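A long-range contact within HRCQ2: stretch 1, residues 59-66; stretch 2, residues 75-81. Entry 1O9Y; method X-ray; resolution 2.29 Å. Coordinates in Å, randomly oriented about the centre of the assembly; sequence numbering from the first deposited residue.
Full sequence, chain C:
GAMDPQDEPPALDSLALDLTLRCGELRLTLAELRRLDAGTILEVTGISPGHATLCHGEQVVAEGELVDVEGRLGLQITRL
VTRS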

# COMPACT_ATOMS: atom_id res chain seq x y z
N GLN C 59 2.55 17.09 16.19
CA GLN C 59 3.35 15.95 16.63
C GLN C 59 3.53 14.86 15.57
O GLN C 59 2.55 14.29 15.07
CB GLN C 59 2.76 15.33 17.90
CG GLN C 59 2.70 16.26 19.10
CD GLN C 59 2.32 15.51 20.36
OE1 GLN C 59 1.15 15.16 20.54
NE2 GLN C 59 3.30 15.24 21.22
N VAL C 60 4.79 14.57 15.25
CA VAL C 60 5.14 13.51 14.31
C VAL C 60 4.95 12.16 15.02
O VAL C 60 5.49 11.94 16.11
CB VAL C 60 6.61 13.64 13.84
CG1 VAL C 60 7.00 12.49 12.92
CG2 VAL C 60 6.84 14.97 13.14
N VAL C 61 4.16 11.28 14.41
CA VAL C 61 3.99 9.95 14.95
C VAL C 61 4.57 8.85 14.05
O VAL C 61 4.73 7.71 14.47
CB VAL C 61 2.51 9.67 15.35
CG1 VAL C 61 2.10 10.60 16.53
CG2 VAL C 61 1.58 9.84 14.16
N ALA C 62 4.90 9.21 12.81
CA ALA C 62 5.50 8.27 11.87
C ALA C 62 6.16 9.02 10.76
O ALA C 62 5.83 10.16 10.48
CB ALA C 62 4.45 7.29 11.30
N GLU C 63 7.12 8.36 10.12
CA GLU C 63 7.82 8.87 8.96
C GLU C 63 7.57 7.85 7.88
O GLU C 63 7.37 6.67 8.18
CB GLU C 63 9.33 8.96 9.24
CG GLU C 63 9.69 9.93 10.36
CD GLU C 63 11.14 9.83 10.81
OE1 GLU C 63 11.83 8.81 10.55
OE2 GLU C 63 11.59 10.80 11.46
N GLY C 64 7.59 8.28 6.64
CA GLY C 64 7.34 7.38 5.54
C GLY C 64 7.71 7.94 4.19
O GLY C 64 8.25 9.05 4.08
N GLU C 65 7.41 7.15 3.17
CA GLU C 65 7.70 7.46 1.78
C GLU C 65 6.38 7.57 1.02
O GLU C 65 5.49 6.73 1.19
CB GLU C 65 8.50 6.31 1.18
CG GLU C 65 9.91 6.66 0.75
CD GLU C 65 10.56 5.51 -0.02
N LEU C 66 6.26 8.59 0.18
CA LEU C 66 5.09 8.73 -0.67
C LEU C 66 5.14 7.75 -1.85
O LEU C 66 6.11 7.71 -2.59
CB LEU C 66 4.93 10.19 -1.16
CG LEU C 66 4.84 11.28 -0.09
CD1 LEU C 66 4.96 12.66 -0.73
CD2 LEU C 66 3.56 11.18 0.70
N LEU C 75 1.15 6.15 1.87
CA LEU C 75 2.31 6.39 2.69
C LEU C 75 2.89 5.07 3.13
O LEU C 75 2.27 4.35 3.93
CB LEU C 75 2.00 7.24 3.92
CG LEU C 75 3.24 7.56 4.77
CD1 LEU C 75 4.13 8.57 4.06
CD2 LEU C 75 2.82 8.08 6.16
N GLN C 76 4.09 4.76 2.63
CA GLN C 76 4.82 3.60 3.11
C GLN C 76 5.60 3.99 4.35
O GLN C 76 6.59 4.74 4.25
CB GLN C 76 5.76 3.05 2.04
CG GLN C 76 6.43 1.75 2.51
CD GLN C 76 6.91 0.85 1.37
OE1 GLN C 76 7.28 1.33 0.30
NE2 GLN C 76 6.90 -0.47 1.60
N ILE C 77 5.17 3.47 5.50
CA ILE C 77 5.81 3.75 6.78
C ILE C 77 7.26 3.22 6.78
O ILE C 77 7.51 2.05 6.47
CB ILE C 77 5.00 3.10 7.94
CG1 ILE C 77 3.50 3.39 7.82
CG2 ILE C 77 5.56 3.48 9.31
CD1 ILE C 77 3.06 4.78 8.18
N THR C 78 8.20 4.10 7.11
CA THR C 78 9.59 3.68 7.32
C THR C 78 9.96 3.58 8.82
O THR C 78 10.85 2.81 9.18
CB THR C 78 10.57 4.59 6.58
OG1 THR C 78 10.34 5.97 6.96
CG2 THR C 78 10.35 4.52 5.06
N ARG C 79 9.28 4.35 9.67
CA ARG C 79 9.52 4.31 11.10
C ARG C 79 8.28 4.81 11.84
O ARG C 79 7.63 5.75 11.39
CB ARG C 79 10.70 5.21 11.46
CG ARG C 79 11.22 5.04 12.90
CD ARG C 79 12.54 5.78 13.19
NE ARG C 79 12.38 7.23 13.07
CZ ARG C 79 12.37 8.06 14.11
NH1 ARG C 79 12.53 7.57 15.33
NH2 ARG C 79 12.22 9.37 13.94
N LEU C 80 7.98 4.18 12.96
CA LEU C 80 7.02 4.71 13.93
C LEU C 80 7.76 5.45 15.02
O LEU C 80 8.75 4.95 15.56
CB LEU C 80 6.17 3.59 14.56
CG LEU C 80 5.10 2.96 13.68
CD1 LEU C 80 4.25 4.03 13.00
CD2 LEU C 80 5.73 2.01 12.64
N VAL C 81 7.28 6.64 15.36
CA VAL C 81 7.94 7.47 16.37
C VAL C 81 7.27 7.33 17.73
O VAL C 81 7.63 6.45 18.51
CB VAL C 81 7.99 8.94 15.95
CG1 VAL C 81 8.78 9.76 16.98
CG2 VAL C 81 8.63 9.07 14.58

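Residues 59-66 and 75-80 are neighbouring antiparallel strands, their N-to-C directions 139° apart, and the contact is organised round Glu63, Leu75 and Glu65, with Val81 close behind in the surface it loses.

Glu63 contributes most. Its N donates to Arg79 O (2.9 Å), while its O accepts from Thr78 N (2.9 Å) and, more weakly, from Arg79 N (3.4 Å). One carbonyl thus faces two successive amides, the mark of a beta bulge: the register slips by one residue between Glu63 and Gly64, and Thr78 is the extra residue. The side chains of Glu63 and Arg79 leave the same face of the sheet, where carboxylate and guanidinium meet in a two-pronged salt bridge, Arg79 NE to Glu63 OE1 at 3.0 Å and Arg79 NH2 to Glu63 OE2 at 2.9 Å. The carboxylate approaches the edge of the guanidinium, near its plane, where the N-H groups point.

Beyond the bulge, Glu65 and Gln76 restore regular pairing through two reciprocal bonds, Glu65 N to Gln76 O and Gln76 N to Glu65 O, both 2.8 Å. Their side chains leave the sheet on the same face as the salt bridge, the CB atoms of Glu65 and Gln76 4.3 Å apart, a partly exposed position that suits polar residues. Between these pairs Gly64 lies close to the partner strand, its CA 3.0 Å from Gln76 O. A beta carbon here would clash with that oxygen and with Leu75 CD1, so glycine suits the site.

Leu75 lies on the opposite face from the salt bridge. It is buried, and its CD1 reaches Gly64 C at 3.6 Å and Leu66 CD2 at 4.3 Å, its branched apolar end covering backbone that carries no side chain. On this face, too, the CB of Ala62 makes apolar contact with larger neighbours, lying 3.7 Å from Leu80 CD1 and 4.2 Å from Ile77 CD1. At the far end Val81 N donates to Val61 O (2.9 Å), and Val81 CG2 meets Val60 CG1 at 4.1 Å.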